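Side-chain contacts in glucokinase (Enterococcus faecalis, PDB 2QM1), which probably transfers a phosphate group from ATP to glucose, and binds zinc and magnesium ions: residues 177-180 and 185-188; 198-203 and 236-241; 223-228 and 270-275; 250-255 and 288-293; 119-124 and 137-142. One frame throughout, in Å; residues are numbered along the deposited sequence.

Contact 1 (177-180 and 185-188); sequences FDCT and GCLE. With ZN (zinc ion), chain J.
C179 and C186 share one zinc ion through their sulfurs. They are the first and last cysteines of the CxCGxxGCxE zinc loop, a sequence signature of the ROK family. C179 SG lies 2.4 Å from the zinc ion, and C186 SG lies 2.2 Å from it. H169 ND1 and C181 SG complete the site, which therefore has one nitrogen and three sulfur ligands. The two sulfurs arrive by different torsions. C179 SG stands anti to its own backbone N, with chi1 at -173°. C186 SG instead turns anti to its own carbonyl carbon and lies beside the backbone N. C179 CB lies 3.6 Å from C186 SG, and the two CB atoms are 4.0 Å apart.

Next to the metal, the backbone closes the loop. G185 N donates to F177 O at 2.8 Å, in a nearly straight bond. G185 takes a positive phi here, where the chain turns back toward the zinc ion. The F177 ring leads away from this bond and meets the H202 ring, so the loop rests on helix 193-203.

E188 comes in from the start of helix 188-191. Its chain is extended past CG. Carboxylate oxygen OE1 accepts from V146 N, a bond that holds the carboxylate near the site. The other oxygen, E188 OE2, stands 4.1 Å from C179 SG.

Contact 2 (198-203 and 236-241); sequences RVARHL and DHFALM
A200 and L203 receive the F238 ring at its edge. Two contacts are between ring carbons and carbonyl oxygens. F238 CZ sits 3.4 Å from A200 O, and F238 CE1 sits 3.7 Å from L203 O. Both oxygens lie near the ring plane, where the weakly positive ring hydrogens point. F238 CG is anti to the backbone N, with chi1 at -176°, and this carries the ring out to the other helix.

The remaining cross-contacts are apolar. A200 CB and F238 CE2 are 4.3 Å apart. L203 CB touches F238 CE1, and L203 CD1 reaches the selenomethionine M241. The methyl L203 CD1 is 3.8 Å from M241 O and also approaches M241 CG.

This is the packing of two helices, 193-203 against the beginning of 237-261. The axes of the segments 198-203 and 237-241 pass 10.5 Å apart, with 119° between their N-to-C directions. F207 and helix 212-218 also lie against F238, so the ring belongs to a small helical core.

Polar bonds hold the helix start from which F238 projects. D236 is the N-cap. Its OD2 accepts from F238 N at 2.9 Å, and more weakly from A239 N. F238 N meets OD2 on its anti side, a little out of the carboxylate plane. D236 OD1 is used separately, by L213 N of helix 212-218.

Contact 3 (223-228 and 270-275); sequences VSSKDV and GGVSAA
S225 and V272 bring their CA atoms within 5.6 Å where the first turn of helix 225-233 meets the 3-10 segment 271-275. The firm side-chain contact is between these two residues. S225 CB sits over the fork of V272, 3.6 Å from both V272 CG1 and V272 CG2. S225 OG lies alongside the V272 CG2 methyl. With V272 CG1 anti to the backbone N, both methyls are turned toward S225. S225 also touches V196 of helix 193-203.

K226 forms the solvent-exposed part of the contact. Its chain runs out past G271 O toward A274, and K226 NZ is 3.7 Å from A274 CB. K226 was modelled in two conformers, so this part of the contact is less certain.

Segment 270-275 follows strand 265-269 and opens with glycines. In sequence and position it matches the glycine-rich adenosine motif of the actin-like ATPase fold. A role in ATP binding is likely by analogy, but no nucleotide is bound here.

Each segment has its own internal polar bond. G270 O accepts two donors from one residue, S273 N at 3.0 Å and S273 OG at 2.8 Å. The hydroxyl bond lies in the carbonyl plane. G270 has a positive phi of 95°, a conformation suited to glycine. On the other side, S224 is the N-cap of helix 225-233. S224 OG donates to D227 OD1 at 2.6 Å, meeting that oxygen on its anti side and well out of the carboxylate plane.

Contact 4 (250-255 and 288-293); sequences LGLATG and QEFTFP
F290 lays its side chain along G251 and L252 of helix 237-261. F290 CB comes first, 4.1 Å from G251 O. F290 CG is anti to the carbonyl carbon, chi1 -68°, and it turns the ring toward the L252 backbone. F290 CD2 makes the closest approach of the ring, 3.5 Å from L252 CA. It also lies near L252 N and L252 CB. F290 CE2 continues along the same backbone, 4.0 Å from L252 N.

The L252 side chain folds over one ring face. L252 CD1 sits 4.1 Å from the F290 ring centroid and 8° off the normal, a CH-pi contact. G251 C meets the ring at its edge. Beyond the two segments, F248 packs edge-to-face with F290, and T171 of the second subunit touches both F290 and L252.

G251 and G255 have GxxxG spacing on the helix. They face the chain just after helix 277-289, and the CA atoms of G255 and F290 come within 5.4 Å. T291 CG2 packs at 3.2 Å from G255 O. The T291 hydroxyl bonds elsewhere, to F287 O.

No hydrogen bond joins the two segments. N259 of the same helix supplies the polar link, bonding to F290 O and F292 N. Between the segments the buried contact depends on shape and dispersion: the backbone of G251 and L252 and the L252 CD1 methyl place the ring next to the subunit interface.

Contact 5 (119-124 and 137-142); sequences NVAALG and VIFITL. With MG (magnesium ion), chain K.
N119 OD1 binds the magnesium ion at 2.3 Å. A water lies 2.4 Å from the same ion, and G148 O is a further ligand. N116 also belongs to the metal site. The amide nitrogen N119 ND2 bonds to D115 OD1. That bond fixes the rotation of the amide and directs OD1 to the metal.

N119 points away from strand 137-142, and A121 and A122, just after it on the helix, make the packing contact. A122 and F139 are the nearest pair, with CA atoms 5.0 Å apart. A122 CB rests on F139 CB at 3.5 Å. A121 CB touches the ring further out, 3.6 Å from F139 CE2. F139 CD2 lies 3.6 Å from A122 N. F139 CG is anti to the backbone N, chi1 -177°, which sends the ring along the helix surface from A122 to A121. Two small alanines let the helix lie close to the strand.

The setting is the actin-like ATPase fold. Strand 137-142 is the middle one of a five-stranded mixed sheet. It pairs with strand 146-152 on one side, F139 bonding to G149, and with strand 265-269 on the other. I138 and L142 turn to helix 237-261, on the sheet face opposite to F139. On the helix, V120 and L123 pack against helix 310-318.

In the fold
The five contacts form a closed ring of touches: 1, 2, 3, 5, 4 and back to 1. Contact 1 touches contact 2, with F177 CE2 3.7 Å from H202 CD2, and contact 4, with L187 CD2 3.7 Å from A253 CB. Helix 237-261 serves contacts 2 and 4. Contacts 2 and 3 meet where A239 CB lies 3.4 Å from V228 O. Contact 5 touches contact 3, with T141 OG1 3.4 Å from G270 CA, and contact 4, with L142 CD2 3.8 Å from L250 CD2. The zinc and magnesium ions are about 14 Å apart. Contacts 3 and 5, with probable ATP-binding glycines and the magnesium ion, probably border the active site.

Contact 1 (177-180 and 185-188)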
# COMPACT_ATOMS: atom_id res chain seq x y z
N PHE B 177 -12.16 19.66 4.56
CA PHE B 177 -12.97 20.17 3.44
C PHE B 177 -13.65 19.04 2.66
O PHE B 177 -13.09 17.95 2.55
CB PHE B 177 -12.08 20.92 2.47
CG PHE B 177 -11.35 22.10 3.09
CD1 PHE B 177 -9.97 22.15 3.09
CD2 PHE B 177 -12.05 23.15 3.67
CE1 PHE B 177 -9.27 23.24 3.64
CE2 PHE B 177 -11.38 24.24 4.24
CZ PHE B 177 -9.99 24.29 4.21
N ASP B 178 -14.81 19.32 2.09
CA ASP B 178 -15.51 18.42 1.16
C ASP B 178 -14.70 18.19 -0.09
O ASP B 178 -14.18 19.12 -0.67
CB ASP B 178 -16.88 18.99 0.76
CG ASP B 178 -17.85 19.01 1.90
OD1 ASP B 178 -17.58 18.33 2.92
OD2 ASP B 178 -18.87 19.72 1.80
N CYS B 179 -14.59 16.92 -0.49
CA CYS B 179 -13.87 16.55 -1.67
C CYS B 179 -14.90 16.19 -2.73
O CYS B 179 -16.00 15.76 -2.41
CB CYS B 179 -13.00 15.33 -1.40
SG CYS B 179 -11.92 14.92 -2.80
N THR B 180 -14.54 16.31 -4.00
CA THR B 180 -15.49 15.89 -5.05
C THR B 180 -15.72 14.39 -5.06
O THR B 180 -16.74 13.90 -5.58
CB THR B 180 -15.06 16.36 -6.46
OG1 THR B 180 -13.70 16.01 -6.69
CG2 THR B 180 -15.22 17.89 -6.61
N GLY B 185 -11.87 15.73 3.66
CA GLY B 185 -10.50 15.70 4.23
C GLY B 185 -9.48 14.88 3.46
O GLY B 185 -8.44 14.49 4.01
N CYS B 186 -9.79 14.62 2.19
CA CYS B 186 -8.86 14.06 1.27
C CYS B 186 -7.59 14.91 1.15
O CYS B 186 -7.65 16.13 1.21
CB CYS B 186 -9.51 13.90 -0.11
SG CYS B 186 -10.92 12.76 -0.05
N LEU B 187 -6.46 14.24 0.95
CA LEU B 187 -5.21 14.92 0.60
C LEU B 187 -5.36 15.93 -0.55
O LEU B 187 -4.78 17.03 -0.54
CB LEU B 187 -4.08 13.90 0.32
CG LEU B 187 -2.68 14.39 0.01
CD1 LEU B 187 -2.09 15.26 1.16
CD2 LEU B 187 -1.78 13.17 -0.32
N GLU B 188 -6.14 15.56 -1.54
CA GLU B 188 -6.38 16.45 -2.67
C GLU B 188 -6.99 17.81 -2.35
O GLU B 188 -6.69 18.80 -3.05
CB GLU B 188 -7.27 15.76 -3.69
CG GLU B 188 -7.35 16.49 -4.98
CD GLU B 188 -8.24 15.78 -5.95
OE1 GLU B 188 -7.71 14.99 -6.77
OE2 GLU B 188 -9.46 15.98 -5.85
ZN ZN J . -11.59 12.61 -2.17

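Contact 2 (198-203 and 236-241)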
# COMPACT_ATOMS: atom_id res chain seq x y z
N ARG B 198 -7.11 26.96 -1.13
CA ARG B 198 -8.16 26.78 -0.14
C ARG B 198 -7.56 26.76 1.27
O ARG B 198 -8.10 27.36 2.17
CB ARG B 198 -8.96 25.51 -0.42
CG ARG B 198 -10.26 25.38 0.32
CD ARG B 198 -11.17 24.41 -0.45
NE ARG B 198 -10.34 23.35 -1.01
CZ ARG B 198 -10.36 22.91 -2.28
NH1 ARG B 198 -11.20 23.38 -3.19
NH2 ARG B 198 -9.51 21.96 -2.60
N VAL B 199 -6.41 26.12 1.46
CA VAL B 199 -5.81 26.09 2.80
C VAL B 199 -5.42 27.52 3.17
O VAL B 199 -5.47 27.91 4.33
CB VAL B 199 -4.54 25.19 2.82
CG1 VAL B 199 -3.63 25.55 3.99
CG2 VAL B 199 -4.92 23.68 2.85
N ALA B 200 -4.96 28.29 2.18
CA ALA B 200 -4.52 29.65 2.47
C ALA B 200 -5.75 30.56 2.77
O ALA B 200 -5.70 31.36 3.71
CB ALA B 200 -3.64 30.18 1.32
N ARG B 201 -6.82 30.38 1.98
CA ARG B 201 -8.12 31.08 2.16
C ARG B 201 -8.69 30.93 3.55
O ARG B 201 -9.47 31.77 4.00
CB ARG B 201 -9.18 30.56 1.17
CG ARG B 201 -9.44 31.49 0.04
CD ARG B 201 -10.02 30.77 -1.15
NE ARG B 201 -9.88 31.59 -2.33
CZ ARG B 201 -10.40 31.31 -3.52
NH1 ARG B 201 -11.14 30.22 -3.69
NH2 ARG B 201 -10.20 32.14 -4.52
N HIS B 202 -8.31 29.85 4.23
CA HIS B 202 -8.87 29.55 5.53
C HIS B 202 -7.96 29.79 6.70
O HIS B 202 -8.44 29.98 7.79
CB HIS B 202 -9.55 28.19 5.50
CG HIS B 202 -10.79 28.19 4.65
ND1 HIS B 202 -12.00 28.67 5.11
CD2 HIS B 202 -10.98 27.83 3.36
CE1 HIS B 202 -12.90 28.58 4.14
NE2 HIS B 202 -12.30 28.08 3.07
N LEU B 203 -6.66 29.85 6.46
CA LEU B 203 -5.68 30.23 7.46
C LEU B 203 -5.50 31.74 7.57
O LEU B 203 -4.84 32.23 8.49
CB LEU B 203 -4.33 29.61 7.10
CG LEU B 203 -4.02 28.16 7.38
CD1 LEU B 203 -2.61 27.91 6.91
CD2 LEU B 203 -4.06 27.97 8.85
N ASP B 236 8.11 35.24 3.40
CA ASP B 236 6.74 35.69 3.69
C ASP B 236 6.12 34.84 4.79
O ASP B 236 5.83 33.63 4.59
CB ASP B 236 5.89 35.61 2.40
CG ASP B 236 4.48 36.19 2.56
OD1 ASP B 236 3.92 36.69 1.54
OD2 ASP B 236 3.91 36.12 3.66
N HIS B 237 5.91 35.46 5.96
CA HIS B 237 5.48 34.75 7.15
C HIS B 237 4.12 34.04 6.93
O HIS B 237 3.85 33.00 7.51
CB HIS B 237 5.42 35.69 8.36
CG HIS B 237 6.76 36.10 8.91
ND1 HIS B 237 7.94 36.02 8.19
CD2 HIS B 237 7.10 36.65 10.10
CE1 HIS B 237 8.94 36.46 8.92
NE2 HIS B 237 8.46 36.85 10.09
N PHE B 238 3.28 34.59 6.05
CA PHE B 238 2.02 33.95 5.75
C PHE B 238 2.20 32.75 4.84
O PHE B 238 1.70 31.68 5.13
CB PHE B 238 0.95 34.92 5.19
CG PHE B 238 -0.41 34.26 4.98
CD1 PHE B 238 -1.09 33.68 6.05
CD2 PHE B 238 -0.99 34.21 3.71
CE1 PHE B 238 -2.32 33.05 5.89
CE2 PHE B 238 -2.23 33.60 3.52
CZ PHE B 238 -2.90 33.01 4.62
N ALA B 239 2.91 32.93 3.73
CA ALA B 239 3.29 31.81 2.87
C ALA B 239 3.91 30.65 3.64
O ALA B 239 3.76 29.49 3.27
CB ALA B 239 4.19 32.27 1.77
N LEU B 240 4.62 30.97 4.72
CA LEU B 240 5.34 29.96 5.50
C LEU B 240 4.37 29.16 6.38
O LEU B 240 4.61 27.99 6.66
CB LEU B 240 6.43 30.62 6.37
CG LEU B 240 7.69 31.10 5.63
CD1 LEU B 240 8.51 32.10 6.46
CD2 LEU B 240 8.51 29.86 5.21
N MSE B 241 3.32 29.83 6.83
CA MSE B 241 2.24 29.20 7.58
C MSE B 241 1.45 28.24 6.67
O MSE B 241 1.14 27.12 7.11
CB MSE B 241 1.32 30.27 8.18
CG MSE B 241 0.32 29.79 9.24
SE MSE B 241 -0.96 31.18 9.80
CE MSE B 241 0.21 31.95 11.15

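Contact 3 (223-228 and 270-275)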
# COMPACT_ATOMS: atom_id res chain seq x y z
N VAL B 223 -3.75 32.13 -6.88
CA VAL B 223 -2.29 32.11 -6.92
C VAL B 223 -1.80 30.70 -7.04
O VAL B 223 -2.31 29.81 -6.37
CB VAL B 223 -1.70 32.77 -5.65
CG1 VAL B 223 -0.20 32.91 -5.82
CG2 VAL B 223 -2.34 34.13 -5.45
N SER B 224 -0.82 30.49 -7.92
CA SER B 224 -0.29 29.15 -8.12
C SER B 224 0.41 28.64 -6.85
O SER B 224 0.80 29.43 -5.98
CB SER B 224 0.68 29.15 -9.30
OG SER B 224 1.89 29.77 -8.93
N SER B 225 0.53 27.32 -6.73
CA SER B 225 1.28 26.69 -5.62
C SER B 225 2.75 27.13 -5.65
O SER B 225 3.34 27.38 -4.59
CB SER B 225 1.20 25.17 -5.70
OG SER B 225 -0.10 24.71 -5.38
N LYS B 226 3.30 27.21 -6.86
CA LYS B 226 4.66 27.70 -7.12
C LYS B 226 4.89 29.06 -6.48
O LYS B 226 5.83 29.24 -5.70
CB LYS B 226 4.91 27.78 -8.63
CG LYS B 226 4.75 26.43 -9.37
CD LYS B 226 4.89 26.58 -10.89
CE LYS B 226 4.46 25.29 -11.60
NZ LYS B 226 5.26 25.02 -12.83
N ASP B 227 4.03 30.02 -6.81
CA ASP B 227 4.07 31.39 -6.22
C ASP B 227 3.96 31.36 -4.69
O ASP B 227 4.63 32.11 -4.02
CB ASP B 227 3.00 32.35 -6.78
CG ASP B 227 3.25 32.77 -8.22
OD1 ASP B 227 3.37 31.88 -9.09
OD2 ASP B 227 3.29 34.00 -8.48
N VAL B 228 3.10 30.48 -4.16
CA VAL B 228 2.89 30.32 -2.71
C VAL B 228 4.16 29.88 -2.02
O VAL B 228 4.57 30.46 -1.03
CB VAL B 228 1.73 29.34 -2.38
CG1 VAL B 228 1.75 28.93 -0.94
CG2 VAL B 228 0.38 29.96 -2.77
N GLY B 270 4.51 16.66 -10.70
CA GLY B 270 3.38 17.50 -11.05
C GLY B 270 3.83 18.93 -10.93
O GLY B 270 4.96 19.17 -10.53
N GLY B 271 2.94 19.88 -11.26
CA GLY B 271 3.29 21.28 -11.34
C GLY B 271 3.90 21.86 -10.08
O GLY B 271 4.88 22.58 -10.12
N VAL B 272 3.30 21.53 -8.94
CA VAL B 272 3.75 22.07 -7.66
C VAL B 272 5.24 21.78 -7.41
O VAL B 272 5.94 22.54 -6.72
CB VAL B 272 2.87 21.53 -6.50
CG1 VAL B 272 3.25 22.20 -5.17
CG2 VAL B 272 1.36 21.77 -6.82
N SER B 273 5.73 20.68 -8.00
CA SER B 273 7.03 20.15 -7.65
C SER B 273 8.16 20.99 -8.21
O SER B 273 9.31 20.84 -7.80
CB SER B 273 7.17 18.69 -8.10
OG SER B 273 7.52 18.61 -9.47
N ALA B 274 7.82 21.88 -9.14
CA ALA B 274 8.74 22.91 -9.64
C ALA B 274 9.31 23.71 -8.48
O ALA B 274 10.42 24.24 -8.54
CB ALA B 274 8.02 23.87 -10.64
N ALA B 275 8.52 23.79 -7.42
CA ALA B 275 8.87 24.52 -6.22
C ALA B 275 10.19 23.99 -5.67
O ALA B 275 10.93 24.71 -4.99
CB ALA B 275 7.75 24.38 -5.18

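Contact 4 (250-255 and 288-293)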
# COMPACT_ATOMS: atom_id res chain seq x y z
N LEU B 250 0.83 16.44 3.53
CA LEU B 250 1.61 15.59 2.63
C LEU B 250 2.51 14.70 3.43
O LEU B 250 2.69 13.57 3.04
CB LEU B 250 2.43 16.37 1.60
CG LEU B 250 1.64 17.09 0.50
CD1 LEU B 250 2.41 18.34 0.12
CD2 LEU B 250 1.47 16.16 -0.71
N GLY B 251 3.10 15.21 4.52
CA GLY B 251 3.92 14.36 5.38
C GLY B 251 3.15 13.22 6.08
O GLY B 251 3.67 12.11 6.22
N LEU B 252 1.93 13.48 6.53
CA LEU B 252 1.11 12.45 7.15
C LEU B 252 0.76 11.37 6.14
O LEU B 252 0.86 10.20 6.44
CB LEU B 252 -0.18 13.03 7.70
CG LEU B 252 -1.21 12.13 8.40
CD1 LEU B 252 -0.68 11.40 9.61
CD2 LEU B 252 -2.35 13.11 8.81
N ALA B 253 0.34 11.79 4.96
CA ALA B 253 -0.15 10.87 3.98
C ALA B 253 1.02 10.08 3.43
O ALA B 253 0.93 8.90 3.36
CB ALA B 253 -0.91 11.62 2.87
N THR B 254 2.14 10.73 3.09
CA THR B 254 3.30 10.01 2.54
C THR B 254 3.92 9.17 3.65
O THR B 254 4.42 8.12 3.41
CB THR B 254 4.37 10.91 1.92
OG1 THR B 254 4.75 11.92 2.87
CG2 THR B 254 3.81 11.59 0.66
N GLY B 255 3.85 9.66 4.87
CA GLY B 255 4.40 8.92 6.00
C GLY B 255 3.69 7.58 6.18
O GLY B 255 4.33 6.54 6.43
N GLN B 288 9.25 12.41 8.29
CA GLN B 288 10.09 11.98 9.40
C GLN B 288 9.33 11.91 10.75
O GLN B 288 9.52 10.92 11.51
CB GLN B 288 11.34 12.86 9.49
CG GLN B 288 12.38 12.69 8.36
CD GLN B 288 13.04 11.29 8.36
OE1 GLN B 288 13.12 10.62 7.34
NE2 GLN B 288 13.44 10.83 9.54
N GLU B 289 8.50 12.93 11.08
CA GLU B 289 7.67 12.89 12.32
C GLU B 289 6.78 11.65 12.32
O GLU B 289 6.65 10.96 13.32
CB GLU B 289 6.77 14.14 12.52
CG GLU B 289 6.04 14.13 13.90
CD GLU B 289 4.73 14.95 14.00
OE1 GLU B 289 4.62 15.84 14.84
OE2 GLU B 289 3.78 14.69 13.28
N PHE B 290 6.17 11.39 11.18
CA PHE B 290 5.07 10.43 11.14
C PHE B 290 5.47 8.97 10.85
O PHE B 290 4.62 8.10 10.71
CB PHE B 290 3.98 10.94 10.18
CG PHE B 290 3.28 12.17 10.68
CD1 PHE B 290 2.77 12.22 11.97
CD2 PHE B 290 3.12 13.26 9.87
CE1 PHE B 290 2.14 13.38 12.45
CE2 PHE B 290 2.48 14.44 10.34
CZ PHE B 290 1.99 14.49 11.61
N THR B 291 6.76 8.68 10.78
CA THR B 291 7.20 7.32 10.38
C THR B 291 7.97 6.62 11.51
O THR B 291 8.63 7.27 12.33
CB THR B 291 8.02 7.32 9.03
OG1 THR B 291 9.06 8.33 9.05
CG2 THR B 291 7.08 7.57 7.82
N PHE B 292 7.83 5.29 11.57
CA PHE B 292 8.58 4.54 12.57
C PHE B 292 10.06 4.42 12.18
O PHE B 292 10.41 4.61 11.03
CB PHE B 292 7.87 3.23 13.02
CG PHE B 292 7.74 2.18 11.97
CD1 PHE B 292 6.58 2.05 11.23
CD2 PHE B 292 8.74 1.25 11.79
CE1 PHE B 292 6.44 1.04 10.27
CE2 PHE B 292 8.63 0.25 10.84
CZ PHE B 292 7.49 0.15 10.08
N PRO B 293 10.96 4.24 13.16
CA PRO B 293 12.40 4.30 12.85
C PRO B 293 12.92 3.52 11.62
O PRO B 293 13.69 4.05 10.84
CB PRO B 293 13.02 3.74 14.11
CG PRO B 293 12.09 4.27 15.21
CD PRO B 293 10.73 3.98 14.59

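Contact 5 (119-124 and 137-142)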
# COMPACT_ATOMS: atom_id res chain seq x y z
N ASN B 119 -0.41 6.19 -12.88
CA ASN B 119 0.28 4.90 -12.80
C ASN B 119 1.46 4.85 -13.77
O ASN B 119 2.58 4.47 -13.44
CB ASN B 119 -0.69 3.74 -13.10
CG ASN B 119 -1.54 3.40 -11.90
OD1 ASN B 119 -1.52 4.14 -10.89
ND2 ASN B 119 -2.31 2.33 -11.99
N VAL B 120 1.17 5.29 -14.97
CA VAL B 120 2.09 5.29 -16.10
C VAL B 120 3.21 6.34 -15.85
O VAL B 120 4.38 6.08 -16.05
CB VAL B 120 1.18 5.48 -17.35
CG1 VAL B 120 1.56 6.57 -18.20
CG2 VAL B 120 0.88 4.18 -18.04
N ALA B 121 2.84 7.50 -15.36
CA ALA B 121 3.83 8.48 -14.92
C ALA B 121 4.79 7.92 -13.85
O ALA B 121 6.00 8.11 -13.93
CB ALA B 121 3.13 9.77 -14.43
N ALA B 122 4.24 7.18 -12.90
CA ALA B 122 4.99 6.43 -11.93
C ALA B 122 5.99 5.49 -12.59
O ALA B 122 7.14 5.42 -12.17
CB ALA B 122 4.01 5.62 -10.99
N LEU B 123 5.56 4.75 -13.62
CA LEU B 123 6.45 3.85 -14.32
C LEU B 123 7.57 4.64 -15.00
O LEU B 123 8.69 4.16 -15.14
CB LEU B 123 5.70 3.10 -15.45
CG LEU B 123 4.65 2.05 -15.09
CD1 LEU B 123 3.86 1.51 -16.32
CD2 LEU B 123 5.28 0.91 -14.34
N GLY B 124 7.22 5.81 -15.53
CA GLY B 124 8.19 6.68 -16.22
C GLY B 124 9.26 7.16 -15.23
O GLY B 124 10.47 7.16 -15.54
N VAL B 137 8.61 1.78 -5.35
CA VAL B 137 8.59 3.25 -5.58
C VAL B 137 7.15 3.75 -5.56
O VAL B 137 6.27 3.17 -6.22
CB VAL B 137 9.22 3.68 -6.94
CG1 VAL B 137 9.23 5.22 -7.09
CG2 VAL B 137 10.64 3.19 -7.06
N ILE B 138 6.90 4.81 -4.80
CA ILE B 138 5.59 5.49 -4.85
C ILE B 138 5.71 6.85 -5.55
O ILE B 138 6.59 7.66 -5.22
CB ILE B 138 4.98 5.61 -3.47
CG1 ILE B 138 4.78 4.19 -2.89
CG2 ILE B 138 3.67 6.33 -3.52
CD1 ILE B 138 4.43 4.15 -1.35
N PHE B 139 4.89 7.04 -6.57
CA PHE B 139 4.77 8.33 -7.26
C PHE B 139 3.50 9.06 -6.79
O PHE B 139 2.41 8.48 -6.80
CB PHE B 139 4.76 8.17 -8.79
CG PHE B 139 4.72 9.47 -9.55
CD1 PHE B 139 5.75 10.40 -9.42
CD2 PHE B 139 3.67 9.76 -10.39
CE1 PHE B 139 5.73 11.60 -10.08
CE2 PHE B 139 3.64 10.98 -11.10
CZ PHE B 139 4.67 11.91 -10.92
N ILE B 140 3.68 10.31 -6.37
CA ILE B 140 2.58 11.22 -6.09
C ILE B 140 2.67 12.52 -6.95
O ILE B 140 3.67 13.24 -6.92
CB ILE B 140 2.48 11.57 -4.58
CG1 ILE B 140 1.53 12.73 -4.35
CG2 ILE B 140 3.82 11.99 -4.02
CD1 ILE B 140 0.14 12.47 -4.72
N THR B 141 1.61 12.79 -7.71
CA THR B 141 1.59 13.98 -8.58
C THR B 141 0.60 15.03 -8.09
O THR B 141 -0.58 14.75 -7.89
CB THR B 141 1.38 13.61 -10.05
OG1 THR B 141 1.36 14.80 -10.87
CG2 THR B 141 0.12 12.81 -10.24
N LEU B 142 1.10 16.23 -7.88
CA LEU B 142 0.28 17.31 -7.42
C LEU B 142 0.12 18.28 -8.58
O LEU B 142 1.10 18.85 -9.03
CB LEU B 142 0.98 18.04 -6.26
CG LEU B 142 1.56 17.19 -5.13
CD1 LEU B 142 2.34 18.08 -4.17
CD2 LEU B 142 0.42 16.49 -4.38
MG MG K . -2.80 5.92 -10.33
O HOH W 1 -4.85 4.95 -9.58